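Local atomic coordinates of loquacious, isoform B (Drosophila melanogaster, PDB entry 4X8W), a protein that probably assists Dicer enzymes in small-RNA processing, through its double-stranded-RNA-binding domains. Residues Q18-I26 against Q36-L44. Residues are numbered along the deposited sequence; the frame is centred on the assembly and turned at random.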
ATOM      1  N   GLN E  18      -1.945   9.901   5.068  1.00 61.82           N
ATOM      2  CA  GLN E  18      -2.557   8.965   4.116  1.00 74.29           C
ATOM      3  C   GLN E  18      -1.643   7.787   3.757  1.00 75.18           C
ATOM      4  O   GLN E  18      -1.520   7.415   2.583  1.00 67.78           O
ATOM      5  CB  GLN E  18      -2.957   9.706   2.832  1.00 84.40           C
ATOM      6  CG  GLN E  18      -3.855  10.919   3.033  1.00 93.91           C
ATOM      7  CD  GLN E  18      -4.312  11.513   1.708  1.00108.80           C
ATOM      8  OE1 GLN E  18      -3.589  11.450   0.712  1.00114.61           O
ATOM      9  NE2 GLN E  18      -5.506  12.101   1.693  1.00112.91           N
ATOM     10  N   PHE E  19      -1.045   7.168   4.772  1.00 77.78           N
ATOM     11  CA  PHE E  19      -0.290   5.942   4.547  1.00 66.21           C
ATOM     12  C   PHE E  19      -0.984   4.807   5.265  1.00 67.29           C
ATOM     13  O   PHE E  19      -1.687   5.028   6.258  1.00 65.98           O
ATOM     14  CB  PHE E  19       1.138   6.057   5.095  1.00 56.39           C
ATOM     15  CG  PHE E  19       1.998   7.057   4.386  1.00 61.79           C
ATOM     16  CD1 PHE E  19       2.585   6.759   3.164  1.00 66.12           C
ATOM     17  CD2 PHE E  19       2.256   8.288   4.965  1.00 58.62           C
ATOM     18  CE1 PHE E  19       3.404   7.690   2.511  1.00 58.71           C
ATOM     19  CE2 PHE E  19       3.076   9.220   4.317  1.00 64.14           C
ATOM     20  CZ  PHE E  19       3.645   8.918   3.089  1.00 54.86           C
ATOM     21  N   GLU E  20      -0.791   3.594   4.763  1.00 72.72           N
ATOM     22  CA  GLU E  20      -1.251   2.413   5.466  1.00 74.50           C
ATOM     23  C   GLU E  20      -0.047   1.715   6.099  1.00 67.35           C
ATOM     24  O   GLU E  20       1.019   1.624   5.497  1.00 53.01           O
ATOM     25  CB  GLU E  20      -1.997   1.482   4.522  1.00 87.57           C
ATOM     26  CG  GLU E  20      -3.463   1.818   4.423  1.00 95.50           C
ATOM     27  CD  GLU E  20      -4.146   1.157   3.252  1.00 95.75           C
ATOM     28  OE1 GLU E  20      -3.449   0.580   2.391  1.00 97.68           O
ATOM     29  OE2 GLU E  20      -5.389   1.222   3.201  1.00 94.07           O
ATOM     30  N   VAL E  21      -0.262   1.149   7.278  1.00 69.66           N
ATOM     31  CA  VAL E  21       0.792   0.512   8.048  1.00 59.33           C
ATOM     32  C   VAL E  21       0.581  -0.985   8.181  1.00 64.50           C
ATOM     33  O   VAL E  21      -0.446  -1.434   8.687  1.00 64.99           O
ATOM     34  CB  VAL E  21       0.862   1.117   9.458  1.00 61.47           C
ATOM     35  CG1 VAL E  21       1.866   0.368  10.309  1.00 69.45           C
ATOM     36  CG2 VAL E  21       1.203   2.585   9.379  1.00 64.30           C
ATOM     37  N   THR E  22       1.562  -1.767   7.760  1.00 74.30           N
ATOM     38  CA  THR E  22       1.449  -3.211   7.900  1.00 76.61           C
ATOM     39  C   THR E  22       2.584  -3.793   8.722  1.00 72.47           C
ATOM     40  O   THR E  22       3.758  -3.657   8.375  1.00 77.01           O
ATOM     41  CB  THR E  22       1.417  -3.907   6.545  1.00 78.99           C
ATOM     42  OG1 THR E  22       0.252  -3.476   5.842  1.00 88.31           O
ATOM     43  CG2 THR E  22       1.329  -5.409   6.729  1.00 71.62           C
ATOM     44  N   TYR E  23       2.216  -4.474   9.800  1.00 66.32           N
ATOM     45  CA  TYR E  23       3.197  -5.134  10.638  1.00 62.48           C
ATOM     46  C   TYR E  23       3.434  -6.557  10.143  1.00 62.62           C
ATOM     47  O   TYR E  23       2.495  -7.307   9.909  1.00 65.98           O
ATOM     48  CB  TYR E  23       2.731  -5.139  12.094  1.00 51.95           C
ATOM     49  CG  TYR E  23       2.703  -3.767  12.749  1.00 58.79           C
ATOM     50  CD1 TYR E  23       1.631  -2.891  12.570  1.00 57.22           C
ATOM     51  CD2 TYR E  23       3.760  -3.346  13.545  1.00 59.18           C
ATOM     52  CE1 TYR E  23       1.616  -1.628  13.180  1.00 50.71           C
ATOM     53  CE2 TYR E  23       3.754  -2.101  14.145  1.00 57.66           C
ATOM     54  CZ  TYR E  23       2.689  -1.249  13.966  1.00 61.33           C
ATOM     55  OH  TYR E  23       2.723  -0.030  14.591  1.00 67.03           O
ATOM     56  N   VAL E  24       4.706  -6.913   9.991  1.00 63.47           N
ATOM     57  CA  VAL E  24       5.122  -8.256   9.601  1.00 66.69           C
ATOM     58  C   VAL E  24       6.063  -8.795  10.682  1.00 75.97           C
ATOM     59  O   VAL E  24       7.158  -8.258  10.884  1.00 80.11           O
ATOM     60  CB  VAL E  24       5.844  -8.244   8.232  1.00 61.17           C
ATOM     61  CG1 VAL E  24       6.361  -9.627   7.857  1.00 61.15           C
ATOM     62  CG2 VAL E  24       4.938  -7.681   7.153  1.00 57.19           C
ATOM     63  N   ASP E  25       5.648  -9.841  11.386  1.00 73.43           N
ATOM     64  CA  ASP E  25       6.538 -10.460  12.366  1.00 67.16           C
ATOM     65  C   ASP E  25       7.498 -11.403  11.629  1.00 68.00           C
ATOM     66  O   ASP E  25       7.082 -12.204  10.801  1.00 69.18           O
ATOM     67  CB  ASP E  25       5.734 -11.176  13.456  1.00 63.72           C
ATOM     68  CG  ASP E  25       4.942 -10.204  14.353  1.00 62.82           C
ATOM     69  OD1 ASP E  25       5.337  -9.029  14.499  1.00 64.76           O
ATOM     70  OD2 ASP E  25       3.928 -10.628  14.942  1.00 67.80           O
ATOM     71  N   ILE E  26       8.791 -11.255  11.899  1.00 73.68           N
ATOM     72  CA  ILE E  26       9.830 -12.004  11.193  1.00 73.56           C
ATOM     73  C   ILE E  26      10.189 -13.328  11.878  1.00 73.38           C
ATOM     74  O   ILE E  26      10.244 -13.423  13.116  1.00 66.03           O
ATOM     75  CB  ILE E  26      11.096 -11.125  11.006  1.00 69.25           C
ATOM     76  CG1 ILE E  26      10.761  -9.922  10.122  1.00 64.74           C
ATOM     77  CG2 ILE E  26      12.233 -11.907  10.366  1.00 69.91           C
ATOM     78  CD1 ILE E  26      10.272 -10.306   8.745  1.00 51.19           C
ATOM     79  N   GLN E  36      12.107 -10.089  15.624  1.00 68.92           N
ATOM     80  CA  GLN E  36      12.217  -9.059  14.598  1.00 60.62           C
ATOM     81  C   GLN E  36      10.876  -8.738  13.936  1.00 65.61           C
ATOM     82  O   GLN E  36      10.083  -9.621  13.619  1.00 66.63           O
ATOM     83  CB  GLN E  36      13.246  -9.469  13.543  1.00 57.77           C
ATOM     84  CG  GLN E  36      14.660  -9.481  14.103  1.00 63.06           C
ATOM     85  CD  GLN E  36      15.731  -9.586  13.037  1.00 63.13           C
ATOM     86  OE1 GLN E  36      16.448  -8.622  12.773  1.00 54.96           O
ATOM     87  NE2 GLN E  36      15.852 -10.757  12.427  1.00 66.08           N
ATOM     88  N   CYS E  37      10.645  -7.454  13.704  1.00 67.02           N
ATOM     89  CA  CYS E  37       9.427  -7.016  13.049  1.00 59.53           C
ATOM     90  C   CYS E  37       9.757  -6.007  11.967  1.00 61.35           C
ATOM     91  O   CYS E  37      10.671  -5.184  12.119  1.00 70.67           O
ATOM     92  CB  CYS E  37       8.455  -6.408  14.061  1.00 57.32           C
ATOM     93  SG  CYS E  37       6.846  -5.944  13.354  1.00 62.40           S
ATOM     94  N   LEU E  38       9.029  -6.090  10.861  1.00 57.18           N
ATOM     95  CA  LEU E  38       9.129  -5.087   9.807  1.00 58.52           C
ATOM     96  C   LEU E  38       7.813  -4.318   9.752  1.00 60.99           C
ATOM     97  O   LEU E  38       6.726  -4.912   9.781  1.00 63.91           O
ATOM     98  CB  LEU E  38       9.426  -5.726   8.450  1.00 52.63           C
ATOM     99  CG  LEU E  38      10.797  -6.377   8.261  1.00 50.58           C
ATOM    100  CD1 LEU E  38      10.999  -6.785   6.811  1.00 53.79           C
ATOM    101  CD2 LEU E  38      11.967  -5.529   8.782  1.00 53.26           C
ATOM    102  N   VAL E  39       7.907  -3.001   9.659  1.00 52.94           N
ATOM    103  CA  VAL E  39       6.722  -2.200   9.441  1.00 55.35           C
ATOM    104  C   VAL E  39       6.844  -1.694   8.025  1.00 60.71           C
ATOM    105  O   VAL E  39       7.807  -1.027   7.668  1.00 55.79           O
ATOM    106  CB  VAL E  39       6.608  -1.023  10.424  1.00 56.56           C
ATOM    107  CG1 VAL E  39       5.565  -0.049   9.949  1.00 57.01           C
ATOM    108  CG2 VAL E  39       6.258  -1.519  11.801  1.00 52.54           C
ATOM    109  N   GLN E  40       5.856  -2.031   7.217  1.00 65.36           N
ATOM    110  CA  GLN E  40       5.879  -1.658   5.827  1.00 70.70           C
ATOM    111  C   GLN E  40       4.947  -0.467   5.671  1.00 69.74           C
ATOM    112  O   GLN E  40       3.812  -0.514   6.135  1.00 61.98           O
ATOM    113  CB  GLN E  40       5.484  -2.855   4.965  1.00 77.67           C
ATOM    114  CG  GLN E  40       5.651  -2.657   3.479  1.00 93.52           C
ATOM    115  CD  GLN E  40       5.464  -3.953   2.721  1.00111.35           C
ATOM    116  OE1 GLN E  40       4.853  -4.899   3.228  1.00120.13           O
ATOM    117  NE2 GLN E  40       6.026  -4.022   1.518  1.00113.74           N
ATOM    118  N   LEU E  41       5.452   0.609   5.065  1.00 69.16           N
ATOM    119  CA  LEU E  41       4.650   1.800   4.795  1.00 62.58           C
ATOM    120  C   LEU E  41       4.300   1.874   3.322  1.00 65.02           C
ATOM    121  O   LEU E  41       5.158   1.781   2.445  1.00 59.31           O
ATOM    122  CB  LEU E  41       5.383   3.076   5.237  1.00 64.80           C
ATOM    123  CG  LEU E  41       5.941   3.125   6.679  1.00 64.23           C
ATOM    124  CD1 LEU E  41       6.655   4.429   6.959  1.00 58.08           C
ATOM    125  CD2 LEU E  41       4.827   2.941   7.694  1.00 65.56           C
ATOM    126  N   SER E  42       3.009   2.014   3.064  1.00 71.15           N
ATOM    127  CA  SER E  42       2.493   2.070   1.712  1.00 72.32           C
ATOM    128  C   SER E  42       1.442   3.152   1.669  1.00 68.64           C
ATOM    129  O   SER E  42       0.863   3.506   2.694  1.00 73.09           O
ATOM    130  CB  SER E  42       1.911   0.723   1.286  1.00 81.68           C
ATOM    131  OG  SER E  42       0.836   0.351   2.134  1.00 85.05           O
ATOM    132  N   THR E  43       1.247   3.731   0.497  1.00 66.90           N
ATOM    133  CA  THR E  43       0.119   4.623   0.269  1.00 62.69           C
ATOM    134  C   THR E  43      -1.239   3.965   0.012  1.00 66.67           C
ATOM    135  O   THR E  43      -1.349   2.777  -0.322  1.00 54.33           O
ATOM    136  CB  THR E  43       0.411   5.528  -0.924  1.00 57.76           C
ATOM    137  OG1 THR E  43       0.948   4.709  -1.966  1.00 54.66           O
ATOM    138  CG2 THR E  43       1.447   6.564  -0.566  1.00 56.69           C
ATOM    139  N   LEU E  44      -2.264   4.800   0.128  1.00 63.90           N
ATOM    140  CA  LEU E  44      -3.617   4.494  -0.299  1.00 60.61           C
ATOM    141  C   LEU E  44      -3.564   4.111  -1.767  1.00 60.87           C
ATOM    142  O   LEU E  44      -2.819   4.727  -2.527  1.00 68.56           O
ATOM    143  CB  LEU E  44      -4.536   5.696  -0.081  1.00 57.22           C
ATOM    144  CG  LEU E  44      -5.031   5.871   1.344  1.00 63.09           C
ATOM    145  CD1 LEU E  44      -5.491   7.288   1.557  1.00 60.44           C
ATOM    146  CD2 LEU E  44      -6.176   4.871   1.606  1.00 61.73           C
TER
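The side chain of I26 reaches across to Q36 and L38 on the facing strand. CB points to the same face of the sheet as L38 and lies 3.7 Å from Q36 CB. CG1 lies beside the backbone N (chi1 -63°), where it meets Q36 O and L38 CG. The tip, CD1, ends 4.0 Å from L38 CG and also meets L38 CD1. The branch CG2 turns to Q36 CB. With an alanine here CG1 and CD1 are gone, and L38 CG would probably face a gap on this side. I73 of the third subunit packs on I26, and Y70 of that subunit on L38.

Strands 19-26 and 35-43 form an antiparallel beta hairpin. The arrangement is consistent with the first two strands of the alpha-beta-beta-beta-alpha fold of double-stranded RNA-binding domains. Paired backbone bonds join E20 with S42, T22 with Q40 and V24 with L38. Q40 N to T22 O is nearly straight, 173° at the hydrogen. Residues 36-41 also pair antiparallel with a strand of the second subunit, so the sheet runs on across the interface.

On the face of V21, Y23 and D25, the Y23 ring lies alongside V39. Its CE2 is 3.5 Å from V39 CG2. C37 SG stands at the edge of the same ring, 4.0 Å from Y23 CD2. SG is anti to its own backbone N (chi1 -176°), which also brings it within 3.6 Å of D25 OD1. That oxygen is hydrogen-bonded to Q60 of the second subunit. V21 CG1 meets V39 CG1 at 3.7 Å, while V21 CG2 touches L41 CD2. Helix 10-16 packs on this face through L10, which touches V21, Y23 and V39.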